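Local atomic coordinates of CCMAN5 (Cellulosimicrobium cellulans, PDB entry 2XSG), a protein that probably hydrolyses alpha-mannosidic linkages as a calcium-containing family 92 glycosidase, and can be used to uncap mannose-6-phosphate on yeast-made glycoproteins. Residues A594-N599 and S605-W610; A613-E618 and T668-A673; L677-V680 and Q686-V689; G566-F571 and T601-L606. One frame throughout, in Å; residues are numbered along the deposited sequence.

Contact 1. Residues A594-N599 and S605-W610; sequences APYLFN and SLTQKW
T607 is the main bump here. It pushes into the hollow of the turn that runs from P595 to N599. Its OG1 lies anti to its own carbonyl carbon (chi1 -81°), which sends the hydroxyl into the turn. There it donates to P595 O at 2.9 Å, in the carbonyl plane and on a lone pair. A weak bond comes back from N599 N to T607 OG1, at 3.3 Å. The methyl branch lies beside it, with T607 CG2 3.8 Å from Y596 CD2. The N599 side chain crosses T607 at about a right angle and sets its OD1 3.3 Å from T607 CB. ND2 of the same amide is held by Q688. The hollow is a 3-10 turn (594-596) and the residues that follow it, in the loop leading into helix 604-616 of the catalytic domain. F598 is the bump in the reverse direction, reaching toward the helix. L606 CB sits over one face of the F598 ring, 3.8 Å from its centroid. The W610 five-membered ring lies nearly parallel to F598, at 16°, but slid so far that the two barely overlap. Their closest atoms are F598 CE1 and W610 CD1, 3.6 Å apart. F571 meets both of these rings. P595 CB lies 4.2 Å from W610 CB, a looser contact.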
loop_
_atom_site.group_PDB
_atom_site.type_symbol
_atom_site.label_atom_id
_atom_site.label_comp_id
_atom_site.label_asym_id
_atom_site.label_seq_id
_atom_site.Cartn_x
_atom_site.Cartn_y
_atom_site.Cartn_z
ATOM N N ALA A 594 11.808 2.032 13.896
ATOM C CA ALA A 594 12.533 2.683 15.013
ATOM C C ALA A 594 11.898 2.522 16.396
ATOM O O ALA A 594 12.619 2.355 17.370
ATOM C CB ALA A 594 12.816 4.138 14.723
ATOM N N PRO A 595 10.549 2.579 16.496
ATOM C CA PRO A 595 9.946 2.374 17.818
ATOM C C PRO A 595 10.212 1.024 18.449
ATOM O O PRO A 595 10.178 0.911 19.666
ATOM C CB PRO A 595 8.447 2.541 17.560
ATOM C CG PRO A 595 8.378 3.386 16.318
ATOM C CD PRO A 595 9.562 3.055 15.508
ATOM N N TYR A 596 10.490 0.016 17.627
ATOM C CA TYR A 596 10.748 -1.329 18.118
ATOM C C TYR A 596 12.226 -1.604 18.411
ATOM O O TYR A 596 12.579 -2.728 18.770
ATOM C CB TYR A 596 10.191 -2.371 17.135
ATOM C CG TYR A 596 8.696 -2.251 16.912
ATOM C CD1 TYR A 596 8.184 -1.395 15.937
ATOM C CD2 TYR A 596 7.795 -2.993 17.681
ATOM C CE1 TYR A 596 6.808 -1.273 15.735
ATOM C CE2 TYR A 596 6.421 -2.873 17.489
ATOM C CZ TYR A 596 5.938 -2.020 16.513
ATOM O OH TYR A 596 4.579 -1.907 16.315
ATOM N N LEU A 597 13.090 -0.600 18.272
ATOM C CA LEU A 597 14.522 -0.835 18.515
ATOM C C LEU A 597 14.951 -0.771 19.980
ATOM O O LEU A 597 16.069 -1.163 20.326
ATOM C CB LEU A 597 15.391 0.069 17.637
ATOM C CG LEU A 597 15.068 -0.038 16.140
ATOM C CD1 LEU A 597 16.010 0.829 15.316
ATOM C CD2 LEU A 597 15.106 -1.486 15.664
ATOM N N PHE A 598 14.065 -0.279 20.840
ATOM C CA PHE A 598 14.328 -0.284 22.273
ATOM C C PHE A 598 14.490 -1.700 22.829
ATOM O O PHE A 598 15.187 -1.887 23.833
ATOM C CB PHE A 598 13.251 0.495 23.034
ATOM C CG PHE A 598 13.300 1.975 22.809
ATOM C CD1 PHE A 598 12.324 2.604 22.026
ATOM C CD2 PHE A 598 14.309 2.749 23.383
ATOM C CE1 PHE A 598 12.334 3.992 21.837
ATOM C CE2 PHE A 598 14.333 4.135 23.200
ATOM C CZ PHE A 598 13.341 4.758 22.414
ATOM N N ASN A 599 13.864 -2.684 22.166
ATOM C CA ASN A 599 14.054 -4.102 22.476
ATOM C C ASN A 599 15.526 -4.507 22.338
ATOM O O ASN A 599 16.001 -5.403 23.023
ATOM C CB ASN A 599 13.236 -4.983 21.520
ATOM C CG ASN A 599 11.745 -4.968 21.808
ATOM O OD1 ASN A 599 11.277 -4.344 22.760
ATOM N ND2 ASN A 599 10.982 -5.663 20.964
ATOM N N SER A 605 10.343 -2.060 27.555
ATOM C CA SER A 605 9.198 -1.257 28.033
ATOM C C SER A 605 8.977 0.001 27.175
ATOM O O SER A 605 7.839 0.395 26.942
ATOM C CB SER A 605 9.301 -0.934 29.541
ATOM O OG SER A 605 10.312 0.015 29.850
ATOM N N LEU A 606 10.063 0.598 26.675
ATOM C CA LEU A 606 9.964 1.813 25.865
ATOM C C LEU A 606 9.391 1.531 24.479
ATOM O O LEU A 606 8.677 2.358 23.919
ATOM C CB LEU A 606 11.316 2.539 25.761
ATOM C CG LEU A 606 11.900 3.174 27.045
ATOM C CD1 LEU A 606 13.252 3.766 26.734
ATOM C CD2 LEU A 606 10.968 4.245 27.655
ATOM N N THR A 607 9.701 0.361 23.936
ATOM C CA THR A 607 9.106 -0.110 22.686
ATOM C C THR A 607 7.592 -0.249 22.876
ATOM O O THR A 607 6.801 0.271 22.082
ATOM C CB THR A 607 9.782 -1.420 22.203
ATOM O OG1 THR A 607 11.006 -1.095 21.528
ATOM C CG2 THR A 607 8.881 -2.218 21.227
ATOM N N GLN A 608 7.198 -0.887 23.972
ATOM C CA GLN A 608 5.784 -1.043 24.302
ATOM C C GLN A 608 5.075 0.296 24.402
ATOM O O GLN A 608 4.001 0.475 23.823
ATOM C CB GLN A 608 5.628 -1.824 25.606
ATOM C CG GLN A 608 6.119 -3.253 25.480
ATOM C CD GLN A 608 6.721 -3.783 26.769
ATOM O OE1 GLN A 608 6.251 -3.474 27.869
ATOM N NE2 GLN A 608 7.760 -4.589 26.636
ATOM N N LYS A 609 5.681 1.235 25.124
ATOM C CA LYS A 609 5.118 2.579 25.255
ATOM C C LYS A 609 4.916 3.235 23.898
ATOM O O LYS A 609 3.816 3.713 23.584
ATOM C CB LYS A 609 6.008 3.478 26.125
ATOM C CG LYS A 609 5.395 4.869 26.405
ATOM C CD LYS A 609 6.347 5.846 27.145
ATOM C CE LYS A 609 7.559 6.187 26.270
ATOM N NZ LYS A 609 8.405 7.259 26.851
ATOM N N TRP A 610 5.979 3.262 23.103
ATOM C CA TRP A 610 5.956 3.956 21.819
ATOM C C TRP A 610 5.049 3.316 20.792
ATOM O O TRP A 610 4.386 4.031 20.029
ATOM C CB TRP A 610 7.378 4.142 21.267
ATOM C CG TRP A 610 8.055 5.266 21.989
ATOM C CD1 TRP A 610 9.105 5.177 22.871
ATOM C CD2 TRP A 610 7.674 6.649 21.946
ATOM N NE1 TRP A 610 9.413 6.434 23.352
ATOM C CE2 TRP A 610 8.554 7.350 22.796
ATOM C CE3 TRP A 610 6.693 7.369 21.238
ATOM C CZ2 TRP A 610 8.477 8.731 22.971
ATOM C CZ3 TRP A 610 6.612 8.742 21.417
ATOM C CH2 TRP A 610 7.502 9.409 22.274
HETATM O O HOH W 1 8.723 -5.152 23.850
#

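Contact 2. Residues A613-E618 and T668-A673; sequences AIYTKE and TMFVAA
Y615 carries this contact, reaching across to M669, F670 and A673. The residue before it, I614, contributes from its own side. I614 CG2 stands about 4.2 Å above one face of the Y615 ring. The opposite face is taken by A673. Its CB lies 3.7 Å from the centroid of the Y615 ring and only 17° off the ring normal, a CH-pi contact. The ring gets there because Y615 CG is anti to its carbonyl carbon (chi1 -67°). On the flank of the ring, Y615 CD1 lies 4.0 Å from F670 CD2, the two side chains running antiparallel past one another. The M669 side chain starts alongside, with M669 CB 3.7 Å from Y615 OH, and then bends off. A water sits by that hydroxyl in weak contact and donates to M669 O at 3.0 Å. The tyrosine joins the C-terminal part of helix 604-616 to helix 665-675, two helices of the catalytic domain, consistent with the (alpha/alpha)6 barrel of the family. Replacing Y615 with an alanine would probably open a gap beside A673 and F670 and leave the water on M669 O without its tyrosine neighbour. The backbone of Y615 also takes part: its O comes to the edge of the F670 ring, 3.4 Å from CE2. Y648 meets both aromatic rings, and L307 of helix 306-318 touches F670.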
loop_
_atom_site.group_PDB
_atom_site.type_symbol
_atom_site.label_atom_id
_atom_site.label_comp_id
_atom_site.label_asym_id
_atom_site.label_seq_id
_atom_site.Cartn_x
_atom_site.Cartn_y
_atom_site.Cartn_z
ATOM N N ALA A 613 1.591 4.241 21.849
ATOM C CA ALA A 613 1.403 5.700 21.715
ATOM C C ALA A 613 1.237 6.182 20.267
ATOM O O ALA A 613 0.276 6.902 19.930
ATOM C CB ALA A 613 2.562 6.455 22.404
ATOM N N ILE A 614 2.180 5.791 19.414
ATOM C CA ILE A 614 2.156 6.196 18.003
ATOM C C ILE A 614 0.858 5.747 17.344
ATOM O O ILE A 614 0.254 6.492 16.575
ATOM C CB ILE A 614 3.392 5.651 17.222
ATOM C CG1 ILE A 614 4.684 6.300 17.740
ATOM C CG2 ILE A 614 3.285 5.957 15.681
ATOM C CD1 ILE A 614 5.970 5.535 17.373
ATOM N N TYR A 615 0.425 4.533 17.644
ATOM C CA TYR A 615 -0.696 3.947 16.890
ATOM C C TYR A 615 -2.075 4.186 17.508
ATOM O O TYR A 615 -3.076 4.090 16.808
ATOM C CB TYR A 615 -0.474 2.456 16.642
ATOM C CG TYR A 615 0.675 2.196 15.714
ATOM C CD1 TYR A 615 0.491 2.237 14.336
ATOM C CD2 TYR A 615 1.951 1.927 16.215
ATOM C CE1 TYR A 615 1.538 2.017 13.465
ATOM C CE2 TYR A 615 3.018 1.699 15.356
ATOM C CZ TYR A 615 2.803 1.740 13.969
ATOM O OH TYR A 615 3.850 1.512 13.106
ATOM N N THR A 616 -2.134 4.502 18.805
ATOM C CA THR A 616 -3.447 4.616 19.454
ATOM C C THR A 616 -3.646 5.868 20.306
ATOM O O THR A 616 -4.728 6.049 20.849
ATOM C CB THR A 616 -3.806 3.394 20.315
ATOM O OG1 THR A 616 -3.083 3.441 21.549
ATOM C CG2 THR A 616 -3.496 2.099 19.598
ATOM N N LYS A 617 -2.622 6.714 20.405
ATOM C CA LYS A 617 -2.659 7.917 21.240
ATOM C C LYS A 617 -2.131 9.136 20.462
ATOM O O LYS A 617 -1.834 9.036 19.272
ATOM C CB LYS A 617 -1.820 7.698 22.508
ATOM C CG LYS A 617 -2.269 6.519 23.377
ATOM C CD LYS A 617 -1.326 6.331 24.561
ATOM C CE LYS A 617 -1.789 5.227 25.489
ATOM N NZ LYS A 617 -3.050 5.563 26.207
ATOM N N GLU A 618 -2.049 10.279 21.134
ATOM C CA GLU A 618 -1.430 11.470 20.581
ATOM C C GLU A 618 0.061 11.385 20.815
ATOM O O GLU A 618 0.487 10.987 21.895
ATOM C CB GLU A 618 -1.930 12.718 21.287
ATOM C CG GLU A 618 -3.383 13.063 21.062
ATOM C CD GLU A 618 -3.643 14.533 21.332
ATOM O OE1 GLU A 618 -2.883 15.128 22.128
ATOM O OE2 GLU A 618 -4.571 15.103 20.721
ATOM N N THR A 668 -0.961 -1.595 7.087
ATOM C CA THR A 668 -0.342 -2.866 7.448
ATOM C C THR A 668 0.507 -2.753 8.719
ATOM O O THR A 668 0.464 -3.629 9.568
ATOM C CB THR A 668 0.503 -3.419 6.293
ATOM O OG1 THR A 668 -0.298 -3.491 5.112
ATOM C CG2 THR A 668 0.998 -4.804 6.606
ATOM N N MET A 669 1.260 -1.664 8.864
ATOM C CA MET A 669 1.962 -1.417 10.130
ATOM C C MET A 669 1.018 -1.257 11.320
ATOM O O MET A 669 1.336 -1.676 12.436
ATOM C CB MET A 669 2.917 -0.229 10.013
ATOM C CG MET A 669 3.940 -0.369 8.898
ATOM S SD MET A 669 4.947 -1.885 8.912
ATOM C CE MET A 669 4.188 -2.901 7.653
ATOM N N PHE A 670 -0.144 -0.655 11.098
ATOM C CA PHE A 670 -1.139 -0.557 12.173
ATOM C C PHE A 670 -1.609 -1.944 12.605
ATOM O O PHE A 670 -1.686 -2.239 13.798
ATOM C CB PHE A 670 -2.343 0.290 11.757
ATOM C CG PHE A 670 -3.352 0.480 12.862
ATOM C CD1 PHE A 670 -4.282 -0.522 13.153
ATOM C CD2 PHE A 670 -3.363 1.646 13.618
ATOM C CE1 PHE A 670 -5.196 -0.354 14.193
ATOM C CE2 PHE A 670 -4.283 1.814 14.664
ATOM C CZ PHE A 670 -5.201 0.823 14.938
ATOM N N VAL A 671 -1.962 -2.784 11.634
ATOM C CA VAL A 671 -2.343 -4.156 11.952
ATOM C C VAL A 671 -1.242 -4.844 12.772
ATOM O O VAL A 671 -1.528 -5.485 13.780
ATOM C CB VAL A 671 -2.634 -4.943 10.678
ATOM C CG1 VAL A 671 -2.653 -6.473 10.962
ATOM C CG2 VAL A 671 -3.964 -4.479 10.079
ATOM N N ALA A 672 0.007 -4.715 12.320
ATOM C CA ALA A 672 1.151 -5.356 12.984
ATOM C C ALA A 672 1.310 -4.878 14.434
ATOM O O ALA A 672 1.561 -5.686 15.352
ATOM C CB ALA A 672 2.433 -5.093 12.190
ATOM N N ALA A 673 1.164 -3.569 14.634
ATOM C CA ALA A 673 1.243 -2.990 15.975
ATOM C C ALA A 673 0.136 -3.558 16.866
ATOM O O ALA A 673 0.392 -3.900 18.027
ATOM C CB ALA A 673 1.158 -1.479 15.908
HETATM O O HOH W 2 4.012 -1.116 13.782
#

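Contact 3. Residues L677-V680 and Q686-V689; sequences LFPV and QFQV
The F687 ring lies beside P679, with CE1 of F687 3.9 Å from P679 CB. The proline nitrogen and the carbonyl carbon of F678 face the edge of that ring, near its plane. The CB of F687 meets L677 CB at 3.9 Å. These side chains pack around a short antiparallel ladder. F678 and Q688 form its hydrogen-bonded pair. F678 N donates to Q688 O at 2.8 Å, and Q688 N donates to F678 O at a short 2.6 Å, with an angle of 166°. L677 and V689 make the neighbouring non-hydrogen-bonded pair, and their methyl groups touch loosely. The ladder stops at P679, the centre of an inverse gamma turn closed by a weak bond from V680 N to F678 O. F678 O thus accepts one firm bond, from Q688 N, and one weak one, from V680 N, and F687 CA adds a CA-H...O contact at 3.3 Å. Past the turn, V680 CG2 sits 3.5 Å from Q688 CG. The Q688 chain bends at chi2 (-72°), and its OE1 goes to N599. F678 stacks on the Y596 ring. The two strands form a beta hairpin, and strand 686-689 pairs on its other side with 735-737 in a three-stranded antiparallel sheet. Helix 353-366 packs against F678 and P679, while helix 738-742 touches L677 and F687.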
loop_
_atom_site.group_PDB
_atom_site.type_symbol
_atom_site.label_atom_id
_atom_site.label_comp_id
_atom_site.label_asym_id
_atom_site.label_seq_id
_atom_site.Cartn_x
_atom_site.Cartn_y
_atom_site.Cartn_z
ATOM N N LEU A 677 3.332 -7.789 16.792
ATOM C CA LEU A 677 4.495 -8.407 16.172
ATOM C C LEU A 677 4.923 -7.623 14.946
ATOM O O LEU A 677 4.180 -7.532 13.958
ATOM C CB LEU A 677 4.205 -9.860 15.771
ATOM C CG LEU A 677 3.869 -10.827 16.902
ATOM C CD1 LEU A 677 3.387 -12.103 16.258
ATOM C CD2 LEU A 677 5.055 -11.075 17.838
ATOM N N PHE A 678 6.135 -7.079 15.008
ATOM C CA PHE A 678 6.623 -6.177 13.965
ATOM C C PHE A 678 7.889 -6.702 13.285
ATOM O O PHE A 678 8.783 -7.227 13.958
ATOM C CB PHE A 678 6.916 -4.814 14.575
ATOM C CG PHE A 678 7.306 -3.783 13.566
ATOM C CD1 PHE A 678 6.332 -3.014 12.937
ATOM C CD2 PHE A 678 8.634 -3.579 13.239
ATOM C CE1 PHE A 678 6.682 -2.063 11.985
ATOM C CE2 PHE A 678 8.986 -2.634 12.287
ATOM C CZ PHE A 678 8.007 -1.867 11.666
ATOM N N PRO A 679 7.984 -6.547 11.943
ATOM C CA PRO A 679 9.186 -7.042 11.285
ATOM C C PRO A 679 10.286 -5.974 11.214
ATOM O O PRO A 679 10.403 -5.252 10.216
ATOM C CB PRO A 679 8.676 -7.406 9.884
ATOM C CG PRO A 679 7.609 -6.366 9.629
ATOM C CD PRO A 679 6.984 -6.058 10.970
ATOM N N VAL A 680 11.100 -5.873 12.252
ATOM C CA VAL A 680 12.282 -5.005 12.152
ATOM C C VAL A 680 13.160 -5.460 10.971
ATOM O O VAL A 680 13.454 -4.687 10.070
ATOM C CB VAL A 680 13.076 -4.924 13.496
ATOM C CG1 VAL A 680 14.441 -4.252 13.302
ATOM C CG2 VAL A 680 12.246 -4.165 14.536
ATOM N N GLN A 686 12.090 -13.326 11.635
ATOM C CA GLN A 686 11.778 -12.806 12.989
ATOM C C GLN A 686 10.804 -11.620 13.066
ATOM O O GLN A 686 10.710 -10.804 12.128
ATOM C CB GLN A 686 13.069 -12.479 13.735
ATOM C CG GLN A 686 13.834 -13.744 14.147
ATOM C CD GLN A 686 15.010 -13.448 15.054
ATOM O OE1 GLN A 686 15.776 -14.355 15.389
ATOM N NE2 GLN A 686 15.157 -12.195 15.469
ATOM N N PHE A 687 10.091 -11.541 14.194
ATOM C CA PHE A 687 9.204 -10.420 14.497
ATOM C C PHE A 687 9.502 -9.939 15.892
ATOM O O PHE A 687 9.758 -10.758 16.770
ATOM C CB PHE A 687 7.740 -10.819 14.353
ATOM C CG PHE A 687 7.388 -11.228 12.966
ATOM C CD1 PHE A 687 7.037 -10.274 12.025
ATOM C CD2 PHE A 687 7.460 -12.562 12.578
ATOM C CE1 PHE A 687 6.748 -10.634 10.729
ATOM C CE2 PHE A 687 7.167 -12.943 11.260
ATOM C CZ PHE A 687 6.800 -11.972 10.345
ATOM N N GLN A 688 9.505 -8.619 16.072
ATOM C CA GLN A 688 9.710 -8.015 17.381
ATOM C C GLN A 688 8.390 -7.800 18.123
ATOM O O GLN A 688 7.387 -7.357 17.529
ATOM C CB GLN A 688 10.472 -6.685 17.258
ATOM C CG GLN A 688 11.953 -6.843 16.815
ATOM C CD GLN A 688 12.829 -7.434 17.912
ATOM O OE1 GLN A 688 12.656 -7.118 19.101
ATOM N NE2 GLN A 688 13.773 -8.299 17.523
ATOM N N VAL A 689 8.421 -8.078 19.431
ATOM C CA VAL A 689 7.267 -7.928 20.306
ATOM C C VAL A 689 7.051 -6.455 20.629
ATOM O O VAL A 689 8.005 -5.734 20.958
ATOM C CB VAL A 689 7.437 -8.747 21.605
ATOM C CG1 VAL A 689 6.386 -8.353 22.643
ATOM C CG2 VAL A 689 7.342 -10.243 21.297
#

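Contact 4. Residues G566-F571 and T601-L606; sequences GMRHMF and TGEPSL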
loop_
_atom_site.group_PDB
_atom_site.type_symbol
_atom_site.label_atom_id
_atom_site.label_comp_id
_atom_site.label_asym_id
_atom_site.label_seq_id
_atom_site.Cartn_x
_atom_site.Cartn_y
_atom_site.Cartn_z
ATOM N N GLY A 566 21.476 6.784 22.340
ATOM C CA GLY A 566 21.036 7.227 21.007
ATOM C C GLY A 566 19.541 7.021 20.780
ATOM O O GLY A 566 18.831 7.926 20.298
ATOM N N MET A 567 19.063 5.831 21.143
ATOM C CA MET A 567 17.656 5.455 20.983
ATOM C C MET A 567 16.772 6.336 21.825
ATOM O O MET A 567 15.768 6.841 21.341
ATOM C CB MET A 567 17.442 3.980 21.317
ATOM C CG MET A 567 17.542 3.067 20.109
ATOM S SD MET A 567 16.493 3.542 18.692
ATOM C CE MET A 567 14.864 3.361 19.374
ATOM N N ARG A 568 17.171 6.564 23.077
ATOM C CA ARG A 568 16.475 7.519 23.922
ATOM C C ARG A 568 16.422 8.928 23.327
ATOM O O ARG A 568 15.373 9.549 23.352
ATOM C CB ARG A 568 17.043 7.513 25.347
ATOM C CG ARG A 568 16.903 6.132 26.018
ATOM C CD ARG A 568 17.494 6.070 27.417
ATOM N NE ARG A 568 16.679 6.867 28.329
ATOM C CZ ARG A 568 15.761 6.385 29.165
ATOM N NH1 ARG A 568 15.535 5.093 29.255
ATOM N NH2 ARG A 568 15.081 7.219 29.924
ATOM N N HIS A 569 17.535 9.420 22.786
ATOM C CA HIS A 569 17.578 10.733 22.134
ATOM C C HIS A 569 16.710 10.786 20.861
ATOM O O HIS A 569 16.038 11.798 20.607
ATOM C CB HIS A 569 19.020 11.114 21.781
ATOM C CG HIS A 569 19.197 12.566 21.468
ATOM N ND1 HIS A 569 19.091 13.550 22.427
ATOM C CD2 HIS A 569 19.467 13.204 20.305
ATOM C CE1 HIS A 569 19.290 14.732 21.870
ATOM N NE2 HIS A 569 19.525 14.551 20.582
ATOM N N MET A 570 16.728 9.703 20.078
ATOM C CA MET A 570 15.867 9.551 18.881
ATOM C C MET A 570 14.397 9.873 19.163
ATOM O O MET A 570 13.686 10.432 18.320
ATOM C CB MET A 570 15.954 8.122 18.352
ATOM C CG MET A 570 15.215 7.882 17.032
ATOM S SD MET A 570 16.218 8.500 15.675
ATOM C CE MET A 570 15.152 8.154 14.279
ATOM N N PHE A 571 13.944 9.510 20.351
ATOM C CA PHE A 571 12.557 9.737 20.746
ATOM C C PHE A 571 12.338 10.851 21.770
ATOM O O PHE A 571 11.260 10.934 22.376
ATOM C CB PHE A 571 11.925 8.415 21.197
ATOM C CG PHE A 571 11.632 7.511 20.067
ATOM C CD1 PHE A 571 10.344 7.437 19.540
ATOM C CD2 PHE A 571 12.650 6.770 19.475
ATOM C CE1 PHE A 571 10.078 6.612 18.450
ATOM C CE2 PHE A 571 12.392 5.954 18.390
ATOM C CZ PHE A 571 11.106 5.880 17.875
ATOM N N THR A 601 18.107 -2.355 22.746
ATOM C CA THR A 601 18.934 -1.622 23.702
ATOM C C THR A 601 18.617 -1.980 25.140
ATOM O O THR A 601 18.987 -1.234 26.049
ATOM C CB THR A 601 18.779 -0.088 23.575
ATOM O OG1 THR A 601 17.397 0.271 23.730
ATOM C CG2 THR A 601 19.325 0.410 22.235
ATOM N N GLY A 602 17.926 -3.103 25.338
ATOM C CA GLY A 602 17.586 -3.609 26.678
ATOM C C GLY A 602 16.491 -2.819 27.365
ATOM O O GLY A 602 16.361 -2.839 28.596
ATOM N N GLU A 603 15.684 -2.108 26.583
ATOM C CA GLU A 603 14.595 -1.318 27.179
ATOM C C GLU A 603 13.261 -1.621 26.501
ATOM O O GLU A 603 12.640 -0.736 25.908
ATOM C CB GLU A 603 14.938 0.180 27.168
ATOM C CG GLU A 603 16.215 0.506 27.957
ATOM C CD GLU A 603 16.318 1.967 28.317
ATOM O OE1 GLU A 603 16.778 2.757 27.470
ATOM O OE2 GLU A 603 15.923 2.331 29.443
ATOM N N PRO A 604 12.828 -2.895 26.560
ATOM C CA PRO A 604 11.618 -3.277 25.830
ATOM C C PRO A 604 10.376 -2.493 26.291
ATOM O O PRO A 604 9.470 -2.256 25.482
ATOM C CB PRO A 604 11.456 -4.773 26.138
ATOM C CG PRO A 604 12.698 -5.198 26.833
ATOM C CD PRO A 604 13.369 -4.002 27.375
ATOM N N SER A 605 10.343 -2.060 27.555
ATOM C CA SER A 605 9.198 -1.257 28.033
ATOM C C SER A 605 8.977 0.001 27.175
ATOM O O SER A 605 7.839 0.395 26.942
ATOM C CB SER A 605 9.301 -0.934 29.541
ATOM O OG SER A 605 10.312 0.015 29.850
ATOM N N LEU A 606 10.063 0.598 26.675
ATOM C CA LEU A 606 9.964 1.813 25.865
ATOM C C LEU A 606 9.391 1.531 24.479
ATOM O O LEU A 606 8.677 2.358 23.919
ATOM C CB LEU A 606 11.316 2.539 25.761
ATOM C CG LEU A 606 11.900 3.174 27.045
ATOM C CD1 LEU A 606 13.252 3.766 26.734
ATOM C CD2 LEU A 606 10.968 4.245 27.655
#
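The charged part of the contact joins R568 and E603. NH1 of R568 lies 2.8 Å from E603 OE2 in a salt bridge. R568 NH1 also donates to E603 OE1 at 3.2 Å, almost straight at 167°. OE1 uses its syn lone pair, and it lies nearly in the guanidinium plane. One nitrogen thus spans both carboxylate oxygens, with the two flat groups 24° apart. A bend at chi3 (69°) turns the arginine end toward the glutamate. R564 adds a long, weak ion pair to OE1. With a leucine in place of R568, E603 would probably lose its salt-bridge partner and be left to the long, weak pair with R564. A methyl lies beside the salt bridge, with L606 CD1 3.7 Å from R568 NH1. The apolar part is small. T601 CG2 touches M567 CG at 3.8 Å, the two side chains meeting at a slant. T601 OG1 serves elsewhere, bonding to F598 O. Within the second segment, L606 N bonds to E603 O, at the first turn of its helix. The last turn of helix 560-570 thus packs on the chain entering helix 604-616, joining two successive helices of the family 92 catalytic domain.

In the fold
From the N terminus, contact 4 opens first, on helix 560-570, and closes the long loop up to 601-606. Contact 1 starts within that loop at 594-599 and ends on the same stretch, at 605-610, so the two overlap and share S605 and L606. Helix 604-616 then runs on into contact 2, which closes a second long loop at helix 665-675. Contact 3 follows in series as a local hairpin just after that helix, where A672 O probably accepts from L677 N. Contacts 1 and 3 meet through N599 and through the Y596 ring, which also touches contact 2. Together they tie helices 560-570, 604-616 and 665-675 to the hairpin.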